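Local coordinates for adhesion and penetration protein autotransporter (Haemophilus influenzae, PDB 3SYJ) that promotes bacterial adherence to and invasion of host cells, self-associates in bacterial aggregation, and is probably also a serine protease, at residues N277-I282 / Q347-F352; F369-N374 / V392-N397; S706-D711 / N726-N731. All blocks are in the same frame, centred on the assembly; numbering follows the deposited sequence.

Contact 1: residues N277-I282 / Q347-F352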
loop_
_atom_site.group_PDB
_atom_site.type_symbol
_atom_site.label_atom_id
_atom_site.label_comp_id
_atom_site.label_asym_id
_atom_site.label_seq_id
_atom_site.Cartn_x
_atom_site.Cartn_y
_atom_site.Cartn_z
ATOM N N ASN A 277 -21.179 -39.711 -50.755
ATOM C CA ASN A 277 -19.881 -40.129 -51.291
ATOM C C ASN A 277 -19.890 -40.264 -52.819
ATOM O O ASN A 277 -19.311 -41.194 -53.379
ATOM C CB ASN A 277 -19.404 -41.436 -50.642
ATOM C CG ASN A 277 -19.073 -41.274 -49.158
ATOM O OD1 ASN A 277 -18.622 -40.214 -48.715
ATOM N ND2 ASN A 277 -19.289 -42.336 -48.384
ATOM N N GLY A 278 -20.546 -39.325 -53.489
ATOM C CA GLY A 278 -20.534 -39.280 -54.938
ATOM C C GLY A 278 -19.139 -39.098 -55.508
ATOM O O GLY A 278 -18.257 -38.543 -54.863
ATOM N N VAL A 279 -18.936 -39.572 -56.730
ATOM C CA VAL A 279 -17.639 -39.448 -57.380
ATOM C C VAL A 279 -17.838 -38.999 -58.823
ATOM O O VAL A 279 -18.417 -39.720 -59.640
ATOM C CB VAL A 279 -16.833 -40.771 -57.325
ATOM C CG1 VAL A 279 -15.524 -40.635 -58.095
ATOM C CG2 VAL A 279 -16.558 -41.177 -55.879
ATOM N N TYR A 280 -17.366 -37.792 -59.122
ATOM C CA TYR A 280 -17.576 -37.179 -60.426
ATOM C C TYR A 280 -16.238 -36.972 -61.114
ATOM O O TYR A 280 -15.245 -36.649 -60.461
ATOM C CB TYR A 280 -18.328 -35.852 -60.258
ATOM C CG TYR A 280 -19.565 -36.013 -59.411
ATOM C CD1 TYR A 280 -20.782 -36.369 -59.981
ATOM C CD2 TYR A 280 -19.510 -35.851 -58.038
ATOM C CE1 TYR A 280 -21.913 -36.545 -59.201
ATOM C CE2 TYR A 280 -20.638 -36.030 -57.251
ATOM C CZ TYR A 280 -21.831 -36.379 -57.837
ATOM O OH TYR A 280 -22.943 -36.549 -57.042
ATOM N N THR A 281 -16.204 -37.186 -62.423
ATOM C CA THR A 281 -14.987 -36.966 -63.195
ATOM C C THR A 281 -15.286 -35.998 -64.332
ATOM O O THR A 281 -16.239 -36.189 -65.091
ATOM C CB THR A 281 -14.411 -38.277 -63.770
ATOM O OG1 THR A 281 -14.351 -39.272 -62.741
ATOM C CG2 THR A 281 -13.015 -38.043 -64.322
ATOM N N ILE A 282 -14.471 -34.956 -64.442
ATOM C CA ILE A 282 -14.737 -33.882 -65.386
ATOM C C ILE A 282 -13.619 -33.751 -66.406
ATOM O O ILE A 282 -12.438 -33.876 -66.079
ATOM C CB ILE A 282 -14.938 -32.523 -64.658
ATOM C CG1 ILE A 282 -15.404 -31.438 -65.634
ATOM C CG2 ILE A 282 -13.663 -32.087 -63.953
ATOM C CD1 ILE A 282 -15.929 -30.183 -64.947
ATOM N N GLN A 347 -19.021 -37.231 -48.109
ATOM C CA GLN A 347 -17.847 -36.695 -48.746
ATOM C C GLN A 347 -17.813 -36.947 -50.226
ATOM O O GLN A 347 -17.550 -38.027 -50.659
ATOM C CB GLN A 347 -16.567 -37.197 -48.105
ATOM C CG GLN A 347 -15.314 -36.565 -48.585
ATOM C CD GLN A 347 -15.042 -35.208 -47.976
ATOM O OE1 GLN A 347 -15.449 -34.938 -46.921
ATOM N NE2 GLN A 347 -14.323 -34.410 -48.643
ATOM N N GLY A 348 -18.024 -35.902 -50.995
ATOM C CA GLY A 348 -18.043 -36.029 -52.438
ATOM C C GLY A 348 -16.665 -35.876 -53.042
ATOM O O GLY A 348 -15.727 -35.399 -52.393
ATOM N N SER A 349 -16.541 -36.286 -54.298
ATOM C CA SER A 349 -15.267 -36.233 -55.005
ATOM C C SER A 349 -15.460 -35.644 -56.400
ATOM O O SER A 349 -16.463 -35.906 -57.070
ATOM C CB SER A 349 -14.650 -37.635 -55.117
ATOM O OG SER A 349 -14.130 -38.075 -53.870
ATOM N N LEU A 350 -14.500 -34.836 -56.831
ATOM C CA LEU A 350 -14.519 -34.306 -58.178
ATOM C C LEU A 350 -13.122 -34.455 -58.741
ATOM O O LEU A 350 -12.165 -33.916 -58.192
ATOM C CB LEU A 350 -14.955 -32.837 -58.179
ATOM C CG LEU A 350 -14.858 -32.158 -59.543
ATOM C CD1 LEU A 350 -15.770 -32.856 -60.583
ATOM C CD2 LEU A 350 -15.141 -30.657 -59.444
ATOM N N ILE A 351 -12.999 -35.203 -59.829
ATOM C CA ILE A 351 -11.684 -35.511 -60.370
ATOM C C ILE A 351 -11.505 -34.790 -61.679
ATOM O O ILE A 351 -12.341 -34.902 -62.572
ATOM C CB ILE A 351 -11.473 -37.036 -60.605
ATOM C CG1 ILE A 351 -11.372 -37.786 -59.281
ATOM C CG2 ILE A 351 -10.217 -37.289 -61.423
ATOM C CD1 ILE A 351 -12.710 -38.194 -58.714
ATOM N N PHE A 352 -10.413 -34.044 -61.785
ATOM C CA PHE A 352 -10.082 -33.365 -63.028
ATOM C C PHE A 352 -9.246 -34.283 -63.938
ATOM O O PHE A 352 -8.052 -34.510 -63.702
ATOM C CB PHE A 352 -9.356 -32.042 -62.738
ATOM C CG PHE A 352 -10.281 -30.904 -62.365
ATOM C CD1 PHE A 352 -11.085 -30.977 -61.237
ATOM C CD2 PHE A 352 -10.330 -29.752 -63.140
ATOM C CE1 PHE A 352 -11.926 -29.922 -60.895
ATOM C CE2 PHE A 352 -11.172 -28.701 -62.803
ATOM C CZ PHE A 352 -11.973 -28.786 -61.680
HETATM O O HOH W 1 -16.587 -39.111 -52.709
#

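Contact 2: residues F369-N374 / V392-N397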
loop_
_atom_site.group_PDB
_atom_site.type_symbol
_atom_site.label_atom_id
_atom_site.label_comp_id
_atom_site.label_asym_id
_atom_site.label_seq_id
_atom_site.Cartn_x
_atom_site.Cartn_y
_atom_site.Cartn_z
ATOM N N PHE A 369 -16.346 -31.682 -50.162
ATOM C CA PHE A 369 -15.814 -32.249 -51.394
ATOM C C PHE A 369 -14.295 -32.333 -51.377
ATOM O O PHE A 369 -13.620 -31.500 -50.770
ATOM C CB PHE A 369 -16.268 -31.441 -52.614
ATOM C CG PHE A 369 -17.625 -31.828 -53.119
ATOM C CD1 PHE A 369 -18.769 -31.359 -52.495
ATOM C CD2 PHE A 369 -17.758 -32.671 -54.208
ATOM C CE1 PHE A 369 -20.025 -31.725 -52.957
ATOM C CE2 PHE A 369 -19.011 -33.047 -54.670
ATOM C CZ PHE A 369 -20.147 -32.572 -54.048
ATOM N N THR A 370 -13.778 -33.351 -52.053
ATOM C CA THR A 370 -12.357 -33.479 -52.335
ATOM C C THR A 370 -12.207 -33.303 -53.833
ATOM O O THR A 370 -12.824 -34.029 -54.610
ATOM C CB THR A 370 -11.809 -34.862 -51.924
ATOM O OG1 THR A 370 -12.025 -35.065 -50.518
ATOM C CG2 THR A 370 -10.316 -34.966 -52.229
ATOM N N VAL A 371 -11.417 -32.315 -54.235
ATOM C CA VAL A 371 -11.277 -31.987 -55.642
ATOM C C VAL A 371 -9.826 -32.180 -56.023
ATOM O O VAL A 371 -8.930 -31.537 -55.474
ATOM C CB VAL A 371 -11.723 -30.550 -55.924
ATOM C CG1 VAL A 371 -11.731 -30.282 -57.407
ATOM C CG2 VAL A 371 -13.113 -30.321 -55.346
ATOM N N SER A 372 -9.594 -33.086 -56.963
ATOM C CA SER A 372 -8.251 -33.571 -57.207
ATOM C C SER A 372 -7.947 -33.742 -58.688
ATOM O O SER A 372 -8.797 -34.200 -59.453
ATOM C CB SER A 372 -8.067 -34.907 -56.479
ATOM O OG SER A 372 -6.994 -35.650 -57.039
ATOM N N PRO A 373 -6.721 -33.387 -59.094
ATOM C CA PRO A 373 -6.252 -33.648 -60.458
ATOM C C PRO A 373 -5.763 -35.078 -60.563
ATOM O O PRO A 373 -5.234 -35.585 -59.581
ATOM C CB PRO A 373 -5.031 -32.726 -60.596
ATOM C CG PRO A 373 -4.777 -32.148 -59.232
ATOM C CD PRO A 373 -5.660 -32.827 -58.244
ATOM N N ASN A 374 -5.910 -35.715 -61.718
ATOM C CA ASN A 374 -5.217 -36.980 -61.942
ATOM C C ASN A 374 -3.722 -36.734 -61.997
ATOM O O ASN A 374 -2.923 -37.578 -61.588
ATOM C CB ASN A 374 -5.670 -37.631 -63.242
ATOM C CG ASN A 374 -7.005 -38.303 -63.108
ATOM O OD1 ASN A 374 -7.442 -38.619 -61.993
ATOM N ND2 ASN A 374 -7.672 -38.531 -64.235
ATOM N N VAL A 392 -14.340 -27.643 -48.801
ATOM C CA VAL A 392 -13.926 -28.151 -50.091
ATOM C C VAL A 392 -12.413 -28.205 -50.131
ATOM O O VAL A 392 -11.749 -27.174 -50.150
ATOM C CB VAL A 392 -14.468 -27.296 -51.262
ATOM C CG1 VAL A 392 -13.864 -27.761 -52.582
ATOM C CG2 VAL A 392 -15.980 -27.384 -51.328
ATOM N N THR A 393 -11.875 -29.422 -50.108
ATOM C CA THR A 393 -10.442 -29.621 -50.220
ATOM C C THR A 393 -10.028 -29.473 -51.682
ATOM O O THR A 393 -10.368 -30.309 -52.518
ATOM C CB THR A 393 -10.045 -30.985 -49.673
ATOM O OG1 THR A 393 -10.556 -31.122 -48.342
ATOM C CG2 THR A 393 -8.528 -31.125 -49.643
ATOM N N TRP A 394 -9.311 -28.394 -51.980
ATOM C CA TRP A 394 -9.049 -27.980 -53.354
ATOM C C TRP A 394 -7.602 -28.266 -53.726
ATOM O O TRP A 394 -6.698 -27.551 -53.307
ATOM C CB TRP A 394 -9.348 -26.483 -53.504
ATOM C CG TRP A 394 -9.363 -25.983 -54.923
ATOM C CD1 TRP A 394 -8.371 -25.297 -55.560
ATOM C CD2 TRP A 394 -10.428 -26.122 -55.876
ATOM N NE1 TRP A 394 -8.748 -25.006 -56.848
ATOM C CE2 TRP A 394 -10.006 -25.507 -57.069
ATOM C CE3 TRP A 394 -11.694 -26.714 -55.837
ATOM C CZ2 TRP A 394 -10.800 -25.467 -58.213
ATOM C CZ3 TRP A 394 -12.479 -26.677 -56.970
ATOM C CH2 TRP A 394 -12.028 -26.058 -58.143
ATOM N N LYS A 395 -7.380 -29.316 -54.510
ATOM C CA LYS A 395 -6.016 -29.754 -54.804
ATOM C C LYS A 395 -5.599 -29.426 -56.234
ATOM O O LYS A 395 -4.644 -29.993 -56.764
ATOM C CB LYS A 395 -5.874 -31.251 -54.532
ATOM C CG LYS A 395 -6.063 -31.602 -53.066
ATOM C CD LYS A 395 -6.054 -33.106 -52.816
ATOM C CE LYS A 395 -6.239 -33.397 -51.332
ATOM N NZ LYS A 395 -6.496 -34.838 -51.043
ATOM N N VAL A 396 -6.317 -28.495 -56.847
ATOM C CA VAL A 396 -6.106 -28.159 -58.246
ATOM C C VAL A 396 -5.533 -26.760 -58.378
ATOM O O VAL A 396 -6.065 -25.810 -57.803
ATOM C CB VAL A 396 -7.424 -28.256 -59.016
ATOM C CG1 VAL A 396 -7.264 -27.723 -60.412
ATOM C CG2 VAL A 396 -7.872 -29.701 -59.060
ATOM N N ASN A 397 -4.445 -26.629 -59.128
ATOM C CA ASN A 397 -3.805 -25.329 -59.296
ATOM C C ASN A 397 -4.609 -24.385 -60.184
ATOM O O ASN A 397 -5.604 -24.778 -60.790
ATOM C CB ASN A 397 -2.398 -25.487 -59.865
ATOM C CG ASN A 397 -1.383 -25.853 -58.808
ATOM O OD1 ASN A 397 -0.536 -26.721 -59.031
ATOM N ND2 ASN A 397 -1.459 -25.199 -57.648
HETATM O O HOH W 2 -13.115 -31.642 -47.875
HETATM O O HOH W 3 -10.455 -34.012 -48.684
#

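Contact 3: residues S706-D711 / N726-N731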
loop_
_atom_site.group_PDB
_atom_site.type_symbol
_atom_site.label_atom_id
_atom_site.label_comp_id
_atom_site.label_asym_id
_atom_site.label_seq_id
_atom_site.Cartn_x
_atom_site.Cartn_y
_atom_site.Cartn_z
ATOM N N SER A 706 1.706 0.966 -16.568
ATOM C CA SER A 706 2.808 1.584 -15.855
ATOM C C SER A 706 3.936 1.819 -16.828
ATOM O O SER A 706 3.926 1.287 -17.934
ATOM C CB SER A 706 3.285 0.668 -14.737
ATOM O OG SER A 706 3.604 -0.604 -15.279
ATOM N N ILE A 707 4.909 2.620 -16.418
ATOM C CA ILE A 707 6.029 2.932 -17.283
ATOM C C ILE A 707 7.356 2.641 -16.598
ATOM O O ILE A 707 7.613 3.096 -15.488
ATOM C CB ILE A 707 5.994 4.401 -17.744
ATOM C CG1 ILE A 707 4.654 4.716 -18.411
ATOM C CG2 ILE A 707 7.156 4.696 -18.697
ATOM C CD1 ILE A 707 4.549 6.137 -18.925
ATOM N N ASN A 708 8.195 1.866 -17.267
ATOM C CA ASN A 708 9.534 1.627 -16.775
ATOM C C ASN A 708 10.556 2.153 -17.751
ATOM O O ASN A 708 10.553 1.782 -18.926
ATOM C CB ASN A 708 9.764 0.143 -16.537
ATOM C CG ASN A 708 9.136 -0.335 -15.260
ATOM O OD1 ASN A 708 9.801 -0.952 -14.430
ATOM N ND2 ASN A 708 7.853 -0.040 -15.080
ATOM N N LEU A 709 11.425 3.026 -17.258
ATOM C CA LEU A 709 12.527 3.553 -18.041
ATOM C C LEU A 709 13.847 3.019 -17.502
ATOM O O LEU A 709 14.084 3.030 -16.290
ATOM C CB LEU A 709 12.529 5.081 -18.001
ATOM C CG LEU A 709 11.226 5.770 -18.384
ATOM C CD1 LEU A 709 11.410 7.274 -18.363
ATOM C CD2 LEU A 709 10.787 5.310 -19.757
ATOM N N THR A 710 14.703 2.544 -18.402
ATOM C CA THR A 710 16.025 2.072 -18.013
ATOM C C THR A 710 17.080 2.725 -18.896
ATOM O O THR A 710 16.748 3.469 -19.820
ATOM C CB THR A 710 16.138 0.531 -18.082
ATOM O OG1 THR A 710 15.994 0.090 -19.439
ATOM C CG2 THR A 710 15.056 -0.122 -17.225
ATOM N N ASP A 711 18.347 2.464 -18.594
ATOM C CA ASP A 711 19.455 2.999 -19.375
ATOM C C ASP A 711 19.323 4.500 -19.578
ATOM O O ASP A 711 19.227 5.244 -18.610
ATOM C CB ASP A 711 19.546 2.267 -20.711
ATOM C CG ASP A 711 19.417 0.766 -20.552
ATOM O OD1 ASP A 711 20.173 0.189 -19.741
ATOM O OD2 ASP A 711 18.553 0.165 -21.224
ATOM N N ASN A 726 1.993 3.910 -12.576
ATOM C CA ASN A 726 3.239 4.376 -11.966
ATOM C C ASN A 726 4.362 4.525 -12.988
ATOM O O ASN A 726 4.317 3.940 -14.068
ATOM C CB ASN A 726 3.704 3.414 -10.866
ATOM C CG ASN A 726 2.602 3.061 -9.884
ATOM O OD1 ASN A 726 1.874 3.927 -9.399
ATOM N ND2 ASN A 726 2.481 1.773 -9.578
ATOM N N VAL A 727 5.373 5.310 -12.635
ATOM C CA VAL A 727 6.587 5.398 -13.430
ATOM C C VAL A 727 7.768 4.964 -12.568
ATOM O O VAL A 727 7.868 5.345 -11.399
ATOM C CB VAL A 727 6.839 6.828 -13.940
ATOM C CG1 VAL A 727 8.123 6.884 -14.755
ATOM C CG2 VAL A 727 5.655 7.328 -14.756
ATOM N N THR A 728 8.652 4.162 -13.150
ATOM C CA THR A 728 9.854 3.699 -12.469
ATOM C C THR A 728 11.090 3.962 -13.326
ATOM O O THR A 728 11.112 3.648 -14.514
ATOM C CB THR A 728 9.755 2.211 -12.156
ATOM O OG1 THR A 728 8.597 1.983 -11.346
ATOM C CG2 THR A 728 10.992 1.736 -11.412
ATOM N N LEU A 729 12.119 4.543 -12.729
ATOM C CA LEU A 729 13.284 4.946 -13.497
ATOM C C LEU A 729 14.557 4.423 -12.872
ATOM O O LEU A 729 14.688 4.383 -11.652
ATOM C CB LEU A 729 13.357 6.468 -13.611
ATOM C CG LEU A 729 12.159 7.157 -14.252
ATOM C CD1 LEU A 729 11.096 7.384 -13.204
ATOM C CD2 LEU A 729 12.588 8.469 -14.874
ATOM N N THR A 730 15.495 4.026 -13.722
ATOM C CA THR A 730 16.785 3.535 -13.271
ATOM C C THR A 730 17.861 4.094 -14.186
ATOM O O THR A 730 17.552 4.754 -15.179
ATOM C CB THR A 730 16.843 2.000 -13.315
ATOM O OG1 THR A 730 16.588 1.556 -14.652
ATOM C CG2 THR A 730 15.807 1.398 -12.385
ATOM N N ASN A 731 19.120 3.834 -13.851
ATOM C CA ASN A 731 20.224 4.258 -14.696
ATOM C C ASN A 731 20.210 5.767 -14.898
ATOM O O ASN A 731 20.187 6.515 -13.927
ATOM C CB ASN A 731 20.175 3.516 -16.030
ATOM C CG ASN A 731 20.300 2.012 -15.859
ATOM O OD1 ASN A 731 21.244 1.532 -15.234
ATOM N ND2 ASN A 731 19.347 1.263 -16.404
HETATM O O HOH W 4 6.507 1.372 -12.631
#

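Contact 1: residues N277-I282 / Q347-F352
In Ile282, CG1 lies anti to the backbone N (chi1 -172°), which leaves CG2 between the backbone N and the carbonyl carbon. From there CG2 sits over the centre of the Phe352 ring, a CH-pi contact at 3.9 Å from the ring centroid. The Phe352 CG, beside its own backbone N (chi1 -81°), carries the ring alongside Ile282, and the two side chains point the same way. Leu350 CD1 reaches Ile282 CG2 and Tyr280 CB, both at 4.0 Å. These residues form the buried face, where Val371, Phe342 and Leu340 add to the packing. On the other face Val279 CG1 meets Ile351 CD1 at 3.8 Å, the two side chains crossing at a slant. Strands 279-282 and 348-352 run parallel, as successive strands of a beta-helix do. Tyr280 N and Ile282 N donate to Ser349 O and Ile351 O, and Ile351 N donates to Tyr280 O at 2.7 Å. At the N-terminal end, Gln347 N donates to Asn277 OD1 at 3.1 Å. Water 1 donates to Gly278 O and accepts from Ser349 OG. The buried face is thus mainly apolar, with Tyr280 OH met by Thr273 OG1. The polar side-chain and water contacts across the pair gather at the N-terminal end, where Gly278 O receives both Ser349 N and the water.

Contact 2: residues F369-N374 / V392-N397
Strands 369-373 and 392-394 run parallel, 4.7 Å apart at closest approach, with their directions 13° apart. They are neighbouring strands of the beta-helix in the Hap passenger domain. Three backbone bonds join them: Thr393 N to Phe369 O, Val371 N to Thr393 O, and Lys395 N to Val371 O. The third continues the pairing just past strand 392-394.

Val371 is central on the buried face. Its CG1 is anti to the backbone N (chi1 -173°) and meets Trp394 CZ3 at 3.7 Å, approaching the indole obliquely. Its other branch, CG2, touches Val392 CG1 at 3.8 Å. One valine therefore spans two side chains of the next strand. Phe365 touches both Val392 and Trp394. This is the apolar interior of the beta-helix. Val396 CB lies over one face of the Trp394 ring, displaced toward the rim.

The Thr370 and Thr393 side chains lie on the other face. Water 3 is hydrogen-bonded to the OG1 atoms of both threonines, while water 2 donates to Phe369 O and also bonds to Thr393 OG1. Thr370 OG1 has a further partner in Gln347 NE2. Lys395 stretches straight out past CG and slants across Thr370, with NZ 4.0 Å from Thr370 CG2.

At the C-terminal end, Pro373 and Val396 pass with their side chains pointing opposite ways. Pro373 CD is 3.9 Å from Val396 CG2. Within 369-374, Ser372 OG donates to Pro373 O from above the carbonyl plane. Pro373 also meets backbone just past strand 392-394: its CG lies 3.3 Å from Lys395 O.

Contact 3: residues S706-D711 / N726-N731
Leu709 lies beside Leu729 and points the same way, its CD1 touching Leu729 CD2 at 3.9 Å. Both leucines have CG beside the backbone N, and Leu709 CD1 continues anti (chi2 -177°). Phe735 packs on both. On the same buried face Ile707 CB meets Val727 CG2 at 4.2 Å, a looser touch. On this face of the parallel strands 707-709 and 727-729, aliphatic residues line up with aliphatic ones, Leu709 with Leu729 and Ile707 with Val727. That stacking is characteristic of a beta-solenoid, and both segments fall in the second beta-solenoid repeat region of the passenger domain. Four backbone bonds hold the register. Ile707 N and Leu709 N donate to Asn726 O and Thr728 O, each at 2.8 Å. In return, Thr728 N donates to Ile707 O and Thr730 N to Leu709 O. On the other face Asn708 runs side by side with Thr728, OD1 3.9 Å from Thr728 CB. Water 4 weakly accepts from Asn708 ND2. Past the strands, Thr710 and Thr730 also lie side by side, with Thr710 CG2 3.4 Å from Thr730 OG1. Asp711 OD2 accepts a bond from Asn656 N.

The three contacts come in series along the chain, each a pairing of parallel strands in the beta-helix. Contacts 1 and 2 are close neighbours, their centres about 9 Å apart. Strand 348-352 belongs to contact 1 and pairs directly with strand 369-373 of contact 2. Probable hydrogen bonds join them, Thr370 N to Gly348 O and Phe352 N to Ser372 O. Four strands therefore follow one another from 279-285 to 391-394. Contact 3 lies much farther along, its centre about 64 Å from that of contact 1 and about 57 Å from that of contact 2. The same pairing thus recurs along the elongated passenger domain, which bears the adhesive function.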